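Exo-beta-1,3-glucanase (Streptomyces sp. SirexAA-E, PDB 4PEY) hydrolyses laminarin and laminarioligosaccharides from their non-reducing ends, yielding glucose and laminaribiose as end products. Local coordinates at residues Arg54-Lys60 with Tyr74-Leu80; Asp66-Ile71 with Phe89-Val95; Gly122-Val128 with Gly142-Asp148. The protein carries 1 engineered substitution. One frame throughout, in Å; residues are numbered along the deposited sequence.

Contact 1: Arg54-Lys60 with Tyr74-Leu80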
loop_
_atom_site.group_PDB
_atom_site.type_symbol
_atom_site.label_atom_id
_atom_site.label_comp_id
_atom_site.label_asym_id
_atom_site.label_seq_id
_atom_site.Cartn_x
_atom_site.Cartn_y
_atom_site.Cartn_z
ATOM N N ARG A 54 1.057 17.626 6.710
ATOM C CA ARG A 54 0.260 16.800 5.799
ATOM C C ARG A 54 -0.463 17.688 4.797
ATOM O O ARG A 54 -1.024 18.711 5.189
ATOM C CB ARG A 54 -0.780 15.974 6.570
ATOM C CG ARG A 54 -0.218 15.000 7.598
ATOM C CD ARG A 54 0.505 13.864 6.903
ATOM N NE ARG A 54 0.870 12.778 7.815
ATOM C CZ ARG A 54 2.001 12.721 8.516
ATOM N NH1 ARG A 54 2.886 13.710 8.451
ATOM N NH2 ARG A 54 2.242 11.678 9.304
ATOM N N TYR A 55 -0.501 17.287 3.525
ATOM C CA TYR A 55 -1.136 18.105 2.490
ATOM C C TYR A 55 -1.902 17.284 1.480
ATOM O O TYR A 55 -1.391 16.263 0.995
ATOM C CB TYR A 55 -0.100 18.930 1.720
ATOM C CG TYR A 55 0.686 19.903 2.547
ATOM C CD1 TYR A 55 1.875 19.520 3.154
ATOM C CD2 TYR A 55 0.256 21.211 2.705
ATOM C CE1 TYR A 55 2.603 20.404 3.906
ATOM C CE2 TYR A 55 0.983 22.109 3.455
ATOM C CZ TYR A 55 2.155 21.700 4.050
ATOM O OH TYR A 55 2.886 22.591 4.800
ATOM N N ALA A 56 -3.100 17.755 1.122
ATOM C CA ALA A 56 -3.817 17.212 -0.033
ATOM C C ALA A 56 -3.969 18.306 -1.073
ATOM O O ALA A 56 -4.430 19.405 -0.756
ATOM C CB ALA A 56 -5.185 16.657 0.363
ATOM N N LEU A 57 -3.564 18.006 -2.305
ATOM C CA LEU A 57 -3.709 18.924 -3.434
ATOM C C LEU A 57 -4.846 18.401 -4.306
ATOM O O LEU A 57 -4.774 17.286 -4.827
ATOM C CB LEU A 57 -2.412 19.026 -4.244
ATOM C CG LEU A 57 -1.123 19.209 -3.433
ATOM C CD1 LEU A 57 0.099 19.172 -4.345
ATOM C CD2 LEU A 57 -1.172 20.503 -2.621
ATOM N N MET A 58 -5.902 19.193 -4.452
ATOM C CA MET A 58 -7.102 18.761 -5.162
ATOM C C MET A 58 -7.399 19.696 -6.319
ATOM O O MET A 58 -7.430 20.908 -6.139
ATOM C CB MET A 58 -8.297 18.713 -4.207
ATOM C CG MET A 58 -8.235 17.579 -3.199
ATOM S SD MET A 58 -8.576 16.011 -4.007
ATOM C CE MET A 58 -8.720 14.912 -2.606
ATOM N N PHE A 59 -7.629 19.132 -7.496
ATOM C CA PHE A 59 -7.839 19.937 -8.691
ATOM C C PHE A 59 -9.237 19.756 -9.268
ATOM O O PHE A 59 -9.634 18.639 -9.620
ATOM C CB PHE A 59 -6.777 19.584 -9.740
ATOM C CG PHE A 59 -5.392 20.050 -9.376
ATOM C CD1 PHE A 59 -4.649 19.399 -8.396
ATOM C CD2 PHE A 59 -4.833 21.148 -10.013
ATOM C CE1 PHE A 59 -3.378 19.846 -8.057
ATOM C CE2 PHE A 59 -3.571 21.590 -9.687
ATOM C CZ PHE A 59 -2.840 20.943 -8.704
ATOM N N LYS A 60 -9.982 20.857 -9.357
ATOM C CA LYS A 60 -11.323 20.832 -9.943
ATOM C C LYS A 60 -11.249 20.469 -11.424
ATOM O O LYS A 60 -10.229 20.714 -12.084
ATOM C CB LYS A 60 -12.026 22.182 -9.768
ATOM C CG LYS A 60 -12.217 22.604 -8.324
ATOM C CD LYS A 60 -13.129 23.820 -8.219
ATOM C CE LYS A 60 -13.445 24.130 -6.768
ATOM N NZ LYS A 60 -14.458 25.217 -6.634
ATOM N N TYR A 74 4.180 12.925 2.341
ATOM C CA TYR A 74 2.858 13.208 2.917
ATOM C C TYR A 74 2.058 14.204 2.089
ATOM O O TYR A 74 1.375 15.079 2.624
ATOM C CB TYR A 74 2.988 13.722 4.354
ATOM C CG TYR A 74 3.843 12.856 5.247
ATOM C CD1 TYR A 74 3.399 11.608 5.686
ATOM C CD2 TYR A 74 5.101 13.285 5.653
ATOM C CE1 TYR A 74 4.191 10.815 6.514
ATOM C CE2 TYR A 74 5.899 12.500 6.469
ATOM C CZ TYR A 74 5.439 11.270 6.900
ATOM O OH TYR A 74 6.249 10.509 7.712
ATOM N N THR A 75 2.129 14.035 0.775
ATOM C CA THR A 75 1.386 14.867 -0.149
ATOM C C THR A 75 0.560 13.962 -1.058
ATOM O O THR A 75 1.111 13.071 -1.702
ATOM C CB THR A 75 2.333 15.757 -0.990
ATOM O OG1 THR A 75 3.123 16.574 -0.112
ATOM C CG2 THR A 75 1.544 16.654 -1.902
ATOM N N SER A 76 -0.758 14.168 -1.082
ATOM C CA SER A 76 -1.611 13.513 -2.065
ATOM C C SER A 76 -1.977 14.522 -3.140
ATOM O O SER A 76 -2.117 15.717 -2.859
ATOM C CB SER A 76 -2.886 12.945 -1.427
ATOM O OG SER A 76 -3.661 13.964 -0.814
ATOM N N ILE A 77 -2.125 14.050 -4.374
ATOM C CA ILE A 77 -2.621 14.922 -5.434
ATOM C C ILE A 77 -3.693 14.171 -6.204
ATOM O O ILE A 77 -3.562 12.974 -6.460
ATOM C CB ILE A 77 -1.480 15.412 -6.372
ATOM C CG1 ILE A 77 -2.012 16.434 -7.380
ATOM C CG2 ILE A 77 -0.779 14.246 -7.067
ATOM C CD1 ILE A 77 -0.911 17.201 -8.085
ATOM N N ALA A 78 -4.778 14.858 -6.526
ATOM C CA ALA A 78 -5.882 14.205 -7.215
ATOM C C ALA A 78 -6.759 15.184 -7.973
ATOM O O ALA A 78 -6.818 16.376 -7.653
ATOM C CB ALA A 78 -6.740 13.414 -6.216
ATOM N N GLY A 79 -7.447 14.653 -8.977
ATOM C CA GLY A 79 -8.494 15.385 -9.669
ATOM C C GLY A 79 -9.848 15.141 -9.024
ATOM O O GLY A 79 -10.042 14.168 -8.287
ATOM N N LEU A 80 -10.788 16.030 -9.320
ATOM C CA LEU A 80 -12.109 16.001 -8.704
ATOM C C LEU A 80 -13.221 15.750 -9.725
ATOM O O LEU A 80 -14.382 16.053 -9.473
ATOM C CB LEU A 80 -12.365 17.314 -7.955
ATOM C CG LEU A 80 -11.533 17.563 -6.693
ATOM C CD1 LEU A 80 -11.635 19.031 -6.249
ATOM C CD2 LEU A 80 -11.963 16.620 -5.562
HETATM O O HOH W 1 -5.264 14.862 -2.821
#
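R54 lays its guanidinium flat on one face of the Y74 ring: the two planes differ by 4°, and R54 CZ stands 3.7 Å from the Y74 ring centroid, over the face, a stacked cation-pi pair. A bend at chi2 (-69°) brings R54 CD down to Y74 CB, 3.6 Å away, and carries the planar end on over Y74 CD1 and CE1.

Strands 55-59 and 75-79 run parallel, their axes 13° apart. Five backbone hydrogen bonds join them, from Y55 N to Y74 O through to F59 N to A78 O, and a weak sixth links L80 N to F59 O.

On the face carrying L57, F59 and I77, the long branch of I77 fits against the phenylalanine, its CD1 lying 3.6 Å from F59 CE1. F59 has the bare G79 as register partner, and its ring slants over to I77. L57 CD1 rests on T75 CG2 at 3.8 Å. On the face carrying A56, M58, S76 and A78, the M58 sulfur, in the conformer given of two, settles between A78 CB and L80 CD2, 3.8 Å from the latter. A56 CB abuts S76 OG at 3.3 Å, and a water 2.7 Å from S76 OG also donates to L57 O. L80 CD1 lies 3.9 Å from M58 CB, in the notch between M58 and K60.

G51, L312 and T314 bind the nitrogens of R54, while Q49 and R374 hold Y74 OH. With the stack, these bonds probably limit rotation of both flat groups, implying a polar anchor beside the apolar L57, F59 and I77, its charge probably tempered by carbonyl oxygens.

Contact 2: Asp66-Ile71 with Phe89-Val95; sequences DINAQI and FNGDVTV. With BGC (beta-D-glucopyranose), chain C; BGC (beta-D-glucopyranose), chain B.
N68 and T94 are joined by a side-chain hydrogen bond that runs diagonally across two parallel strands, since the register partner of N68 is D92. The strand axes lie 20° apart, with backbone hydrogen bonds from D92 N to I67 O through to I71 N to T94 O. T94 OG1 donates to N68 OD1 over 2.7 Å, in the carbonyl plane and on a lone pair. With CG anti to the backbone N (chi1 -176°), the end of the side chain comes close to T94, and N68 ND2 lies 3.1 Å from O5 of the chain B glucose. Cut back to an alanine here, the side chain would lose its amide, which is likely to leave the T94 hydroxyl without its acceptor and the sugar without a polar neighbour.

A water donates to I67 O and D92 OD1, which also accepts from V120 N. A CB on G91 would collide with I67 O, 3.1 Å from G91 CA. I67 CD1 makes a CH-pi contact 3.9 Å from the F89 ring centroid.

N68, Q70, D92 and T94 line the glycan pocket on one face of the beta-helix, whereas A69, I71, F89 and V93 pack on I77 of strand 75-79. Helix 34-45 touches A69 and Q70.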
loop_
_atom_site.group_PDB
_atom_site.type_symbol
_atom_site.label_atom_id
_atom_site.label_comp_id
_atom_site.label_asym_id
_atom_site.label_seq_id
_atom_site.Cartn_x
_atom_site.Cartn_y
_atom_site.Cartn_z
ATOM N N ASP A 66 1.197 24.326 -18.032
ATOM C CA ASP A 66 2.467 24.785 -17.473
ATOM C C ASP A 66 2.634 24.329 -16.039
ATOM O O ASP A 66 3.045 25.102 -15.173
ATOM C CB ASP A 66 2.559 26.309 -17.553
ATOM C CG ASP A 66 2.195 26.835 -18.927
ATOM O OD1 ASP A 66 2.904 26.497 -19.895
ATOM O OD2 ASP A 66 1.197 27.580 -19.044
ATOM N N ILE A 67 2.314 23.071 -15.782
ATOM C CA ILE A 67 2.397 22.570 -14.421
ATOM C C ILE A 67 3.356 21.388 -14.311
ATOM O O ILE A 67 3.277 20.438 -15.078
ATOM C CB ILE A 67 0.995 22.176 -13.893
ATOM C CG1 ILE A 67 1.080 21.685 -12.445
ATOM C CG2 ILE A 67 0.313 21.152 -14.807
ATOM C CD1 ILE A 67 -0.264 21.429 -11.838
ATOM N N ASN A 68 4.300 21.487 -13.380
ATOM C CA ASN A 68 5.112 20.352 -12.980
ATOM C C ASN A 68 4.929 20.219 -11.487
ATOM O O ASN A 68 5.585 20.906 -10.697
ATOM C CB ASN A 68 6.594 20.525 -13.351
ATOM C CG ASN A 68 7.428 19.290 -13.013
ATOM O OD1 ASN A 68 6.883 18.225 -12.692
ATOM N ND2 ASN A 68 8.751 19.426 -13.082
ATOM N N ALA A 69 3.985 19.370 -11.101
ATOM C CA ALA A 69 3.665 19.187 -9.696
ATOM C C ALA A 69 4.599 18.145 -9.102
ATOM O O ALA A 69 4.378 16.941 -9.263
ATOM C CB ALA A 69 2.195 18.774 -9.524
ATOM N N GLN A 70 5.653 18.606 -8.435
ATOM C CA GLN A 70 6.571 17.694 -7.769
ATOM C C GLN A 70 5.968 17.320 -6.434
ATOM O O GLN A 70 5.544 18.196 -5.669
ATOM C CB GLN A 70 7.952 18.326 -7.580
ATOM C CG GLN A 70 8.696 18.580 -8.888
ATOM C CD GLN A 70 10.085 19.142 -8.660
ATOM O OE1 GLN A 70 11.022 18.406 -8.350
ATOM N NE2 GLN A 70 10.224 20.455 -8.807
ATOM N N ILE A 71 5.934 16.021 -6.156
ATOM C CA ILE A 71 5.247 15.489 -4.988
ATOM C C ILE A 71 6.246 15.007 -3.940
ATOM O O ILE A 71 7.002 14.060 -4.186
ATOM C CB ILE A 71 4.306 14.334 -5.393
ATOM C CG1 ILE A 71 3.406 14.765 -6.565
ATOM C CG2 ILE A 71 3.499 13.858 -4.198
ATOM C CD1 ILE A 71 2.555 16.008 -6.302
ATOM N N PHE A 89 -3.802 17.596 -16.898
ATOM C CA PHE A 89 -2.599 18.418 -16.791
ATOM C C PHE A 89 -1.841 18.384 -18.101
ATOM O O PHE A 89 -1.464 17.302 -18.569
ATOM C CB PHE A 89 -1.633 17.916 -15.702
ATOM C CG PHE A 89 -2.080 18.153 -14.278
ATOM C CD1 PHE A 89 -3.337 18.651 -13.974
ATOM C CD2 PHE A 89 -1.210 17.860 -13.236
ATOM C CE1 PHE A 89 -3.718 18.860 -12.649
ATOM C CE2 PHE A 89 -1.581 18.057 -11.917
ATOM C CZ PHE A 89 -2.837 18.556 -11.622
ATOM N N ASN A 90 -1.609 19.549 -18.696
ATOM C CA ASN A 90 -0.558 19.663 -19.686
ATOM C C ASN A 90 0.706 19.925 -18.894
ATOM O O ASN A 90 1.019 21.060 -18.521
ATOM C CB ASN A 90 -0.879 20.745 -20.706
ATOM C CG ASN A 90 -2.039 20.349 -21.580
ATOM O OD1 ASN A 90 -2.097 19.209 -22.058
ATOM N ND2 ASN A 90 -2.995 21.250 -21.750
ATOM N N GLY A 91 1.385 18.829 -18.576
ATOM C CA GLY A 91 2.449 18.844 -17.595
ATOM C C GLY A 91 2.525 17.519 -16.867
ATOM O O GLY A 91 2.066 16.501 -17.384
ATOM N N ASP A 92 3.087 17.542 -15.657
ATOM C CA ASP A 92 3.555 16.330 -15.003
ATOM C C ASP A 92 3.153 16.251 -13.537
ATOM O O ASP A 92 2.951 17.275 -12.871
ATOM C CB ASP A 92 5.086 16.232 -15.085
ATOM C CG ASP A 92 5.607 16.135 -16.516
ATOM O OD1 ASP A 92 5.328 17.040 -17.339
ATOM O OD2 ASP A 92 6.324 15.155 -16.811
ATOM N N VAL A 93 3.055 15.023 -13.042
ATOM C CA VAL A 93 3.018 14.759 -11.612
ATOM C C VAL A 93 4.282 13.950 -11.321
ATOM O O VAL A 93 4.370 12.760 -11.639
ATOM C CB VAL A 93 1.736 14.008 -11.188
ATOM C CG1 VAL A 93 1.825 13.580 -9.743
ATOM C CG2 VAL A 93 0.514 14.899 -11.392
ATOM N N THR A 94 5.275 14.628 -10.759
ATOM C CA THR A 94 6.639 14.117 -10.707
ATOM C C THR A 94 7.088 13.677 -9.325
ATOM O O THR A 94 6.941 14.427 -8.359
ATOM C CB THR A 94 7.620 15.197 -11.202
ATOM O OG1 THR A 94 7.313 15.521 -12.565
ATOM C CG2 THR A 94 9.082 14.735 -11.085
ATOM N N VAL A 95 7.642 12.470 -9.233
ATOM C CA VAL A 95 8.473 12.112 -8.091
ATOM C C VAL A 95 9.862 11.713 -8.594
ATOM O O VAL A 95 9.994 10.855 -9.478
ATOM C CB VAL A 95 7.865 10.966 -7.249
ATOM C CG1 VAL A 95 8.806 10.571 -6.118
ATOM C CG2 VAL A 95 6.509 11.371 -6.675
HETATM C C2 BGC C . 13.510 16.784 -11.381
HETATM C C3 BGC C . 12.775 17.727 -12.319
HETATM C C4 BGC C . 12.561 19.071 -11.634
HETATM C C5 BGC C . 13.871 19.615 -11.070
HETATM C C6 BGC C . 13.604 20.876 -10.251
HETATM C C1 BGC C . 14.812 17.440 -10.935
HETATM O O2 BGC C . 13.761 15.552 -12.027
HETATM O O3 BGC C . 11.526 17.166 -12.660
HETATM O O4 BGC C . 12.011 19.993 -12.550
HETATM O O5 BGC C . 14.512 18.647 -10.259
HETATM O O6 BGC C . 14.822 21.388 -9.761
HETATM C C2 BGC B . 10.992 15.321 -14.231
HETATM C C3 BGC B . 10.856 15.014 -15.717
HETATM C C4 BGC B . 10.131 16.143 -16.453
HETATM C C5 BGC B . 10.726 17.500 -16.090
HETATM C C6 BGC B . 9.896 18.645 -16.658
HETATM C C1 BGC B . 11.602 16.705 -14.050
HETATM O O2 BGC B . 11.801 14.344 -13.597
HETATM O O3 BGC B . 10.159 13.802 -15.871
HETATM O O4 BGC B . 10.235 15.951 -17.851
HETATM O O5 BGC B . 10.777 17.657 -14.689
HETATM O O6 BGC B . 10.667 19.825 -16.700
HETATM O O HOH W 2 5.874 19.628 -16.479
#

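Contact 3: Gly122-Val128 with Gly142-Asp148. With BGC (beta-D-glucopyranose), chain B.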
loop_
_atom_site.group_PDB
_atom_site.type_symbol
_atom_site.label_atom_id
_atom_site.label_comp_id
_atom_site.label_asym_id
_atom_site.label_seq_id
_atom_site.Cartn_x
_atom_site.Cartn_y
_atom_site.Cartn_z
ATOM N N GLY A 122 6.928 13.874 -23.034
ATOM C CA GLY A 122 6.309 12.647 -23.497
ATOM C C GLY A 122 6.285 11.539 -22.457
ATOM O O GLY A 122 5.627 10.513 -22.657
ATOM N N THR A 123 6.994 11.741 -21.346
ATOM C CA THR A 123 7.087 10.719 -20.303
ATOM C C THR A 123 6.960 11.324 -18.916
ATOM O O THR A 123 7.685 12.256 -18.571
ATOM C CB THR A 123 8.425 9.941 -20.396
ATOM O OG1 THR A 123 8.523 9.318 -21.683
ATOM C CG2 THR A 123 8.509 8.869 -19.322
ATOM N N ASN A 124 6.036 10.790 -18.120
ATOM C CA ASN A 124 5.890 11.208 -16.731
ATOM C C ASN A 124 6.791 10.367 -15.836
ATOM O O ASN A 124 6.846 9.154 -16.010
ATOM C CB ASN A 124 4.432 11.067 -16.276
ATOM C CG ASN A 124 4.158 11.795 -14.983
ATOM O OD1 ASN A 124 3.927 13.003 -14.984
ATOM N ND2 ASN A 124 4.186 11.067 -13.866
ATOM N N ARG A 125 7.481 10.988 -14.877
ATOM C CA ARG A 125 8.335 10.236 -13.958
ATOM C C ARG A 125 7.699 10.107 -12.578
ATOM O O ARG A 125 7.437 11.114 -11.903
ATOM C CB ARG A 125 9.716 10.884 -13.819
ATOM C CG ARG A 125 10.671 10.053 -12.956
ATOM C CD ARG A 125 11.905 10.835 -12.527
ATOM N NE ARG A 125 12.533 11.526 -13.649
ATOM C CZ ARG A 125 13.362 10.953 -14.514
ATOM N NH1 ARG A 125 13.886 11.668 -15.501
ATOM N NH2 ARG A 125 13.667 9.666 -14.396
ATOM N N TRP A 126 7.464 8.862 -12.162
ATOM C CA TRP A 126 6.893 8.543 -10.843
ATOM C C TRP A 126 7.859 7.586 -10.136
ATOM O O TRP A 126 7.616 6.377 -10.045
ATOM C CB TRP A 126 5.485 7.942 -11.000
ATOM C CG TRP A 126 4.699 7.668 -9.730
ATOM C CD1 TRP A 126 4.425 6.443 -9.184
ATOM C CD2 TRP A 126 4.065 8.636 -8.877
ATOM N NE1 TRP A 126 3.673 6.586 -8.046
ATOM C CE2 TRP A 126 3.439 7.920 -7.830
ATOM C CE3 TRP A 126 3.970 10.032 -8.893
ATOM C CZ2 TRP A 126 2.727 8.557 -6.806
ATOM C CZ3 TRP A 126 3.256 10.663 -7.877
ATOM C CH2 TRP A 126 2.651 9.923 -6.845
ATOM N N ALA A 127 8.977 8.131 -9.663
ATOM C CA ALA A 127 10.070 7.308 -9.144
ATOM C C ALA A 127 9.934 7.102 -7.642
ATOM O O ALA A 127 10.606 7.757 -6.838
ATOM C CB ALA A 127 11.412 7.941 -9.482
ATOM N N VAL A 128 9.059 6.175 -7.276
ATOM C CA VAL A 128 8.664 5.988 -5.892
ATOM C C VAL A 128 9.112 4.647 -5.348
ATOM O O VAL A 128 9.456 3.733 -6.113
ATOM C CB VAL A 128 7.136 6.089 -5.745
ATOM C CG1 VAL A 128 6.666 7.478 -6.169
ATOM C CG2 VAL A 128 6.446 5.010 -6.583
ATOM N N GLY A 142 4.393 8.000 -21.966
ATOM C CA GLY A 142 5.037 6.946 -21.208
ATOM C C GLY A 142 5.105 7.258 -19.729
ATOM O O GLY A 142 4.827 8.390 -19.300
ATOM N N LEU A 143 5.490 6.249 -18.948
ATOM C CA LEU A 143 5.620 6.394 -17.508
ATOM C C LEU A 143 6.946 5.777 -17.080
ATOM O O LEU A 143 7.146 4.569 -17.210
ATOM C CB LEU A 143 4.436 5.728 -16.792
ATOM C CG LEU A 143 4.386 5.832 -15.265
ATOM C CD1 LEU A 143 4.209 7.283 -14.803
ATOM C CD2 LEU A 143 3.276 4.946 -14.701
ATOM N N ASN A 144 7.855 6.623 -16.604
ATOM C CA ASN A 144 9.168 6.201 -16.120
ATOM C C ASN A 144 9.111 6.041 -14.608
ATOM O O ASN A 144 8.812 7.000 -13.899
ATOM C CB ASN A 144 10.233 7.237 -16.521
ATOM C CG ASN A 144 11.655 6.808 -16.183
ATOM O OD1 ASN A 144 11.889 5.845 -15.450
ATOM N ND2 ASN A 144 12.620 7.546 -16.715
ATOM N N LEU A 145 9.390 4.838 -14.110
ATOM C CA LEU A 145 9.297 4.571 -12.677
ATOM C C LEU A 145 10.633 4.708 -11.952
ATOM O O LEU A 145 10.715 4.482 -10.742
ATOM C CB LEU A 145 8.735 3.166 -12.437
ATOM C CG LEU A 145 7.409 2.864 -13.137
ATOM C CD1 LEU A 145 6.962 1.436 -12.816
ATOM C CD2 LEU A 145 6.347 3.873 -12.715
ATOM N N ALA A 146 11.675 5.088 -12.682
ATOM C CA ALA A 146 13.021 5.122 -12.111
ATOM C C ALA A 146 13.502 6.553 -11.884
ATOM O O ALA A 146 13.141 7.458 -12.633
ATOM C CB ALA A 146 14.002 4.366 -13.020
ATOM N N PRO A 147 14.325 6.764 -10.848
ATOM C CA PRO A 147 14.867 8.107 -10.633
ATOM C C PRO A 147 15.819 8.484 -11.759
ATOM O O PRO A 147 16.356 7.596 -12.431
ATOM C CB PRO A 147 15.606 7.977 -9.294
ATOM C CG PRO A 147 15.972 6.524 -9.212
ATOM C CD PRO A 147 14.809 5.800 -9.844
ATOM N N ASP A 148 16.007 9.782 -11.975
ATOM C CA ASP A 148 16.983 10.242 -12.947
ATOM C C ASP A 148 18.343 9.704 -12.528
ATOM O O ASP A 148 18.772 9.918 -11.392
ATOM C CB ASP A 148 16.987 11.768 -13.027
ATOM C CG ASP A 148 17.725 12.290 -14.237
ATOM O OD1 ASP A 148 18.091 11.485 -15.119
ATOM O OD2 ASP A 148 17.924 13.518 -14.313
HETATM C C2 BGC B . 10.992 15.321 -14.231
HETATM C C3 BGC B . 10.856 15.014 -15.717
HETATM C C4 BGC B . 10.131 16.143 -16.453
HETATM C C5 BGC B . 10.726 17.500 -16.090
HETATM C C6 BGC B . 9.896 18.645 -16.658
HETATM C C1 BGC B . 11.602 16.705 -14.050
HETATM O O2 BGC B . 11.801 14.344 -13.597
HETATM O O3 BGC B . 10.159 13.802 -15.871
HETATM O O4 BGC B . 10.235 15.951 -17.851
HETATM O O5 BGC B . 10.777 17.657 -14.689
HETATM O O6 BGC B . 10.667 19.825 -16.700
HETATM O O HOH W 3 15.250 7.650 -15.184
#
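R125 crosses to the 142-148 segment along A146; the conformer followed here is one of two modelled. Its CB lies 3.6 Å from O3 of the chain B glucose. CG and CD then pass A146 O, with R125 CD 3.6 Å from that oxygen. A bend at chi3 (-49°) turns the guanidinium so that NE donates to the glucose O2 over 2.9 Å, nearly straight at 167°. A long, weak ion pair also links NE to D96. R125 CZ lies 3.8 Å from both the glucose O2 and D148 N. NH1 passes D148, whose CB sits over one guanidinium face, near its rim; the carboxylate is well out of that plane and offers only its charge. NH2 donates to A146 O at 2.9 Å and to a water at 2.7 Å, both partners at the guanidinium edge.

Strands 123-125 and 142-144 are parallel neighbours in successive coils of a beta-helix, the fold of glycoside hydrolase family 55. Four backbone hydrogen bonds, from G142 N to G122 O through to W126 N to N144 O, hold them in register, with R125 and N144 side by side on the sugar-facing side.

N144 ND2 donates to the same water over 3.0 Å, and that water donates to P147 O. N144 OD1 accepts from A146 N at 2.9 Å, an Asx turn, consistent with a fixed path for the chain at A146.

In the fold
From the N terminus, segment 54-60 comes first, and contact 1 closes the loop that returns at 74-80. Segment 66-71 lies inside that loop but pairs forward with 89-95; contact 2 closes this second loop, so contacts 1 and 2 cross along the chain. They also touch in space, F59 CD2 meeting F89 CZ at 3.6 Å. Contact 3 opens only after contact 2 has closed, and closes the separate loop between 122-128 and 142-148. Probable hydrogen bonds between N124 ND2 and V93 O, 2.8 Å, and between A127 N and V95 O, 2.9 Å, tie contacts 2 and 3, which share the chain B glucose. Successive beta-helix coils are thereby linked, from the strand after helix 34-45 to the glycan pocket.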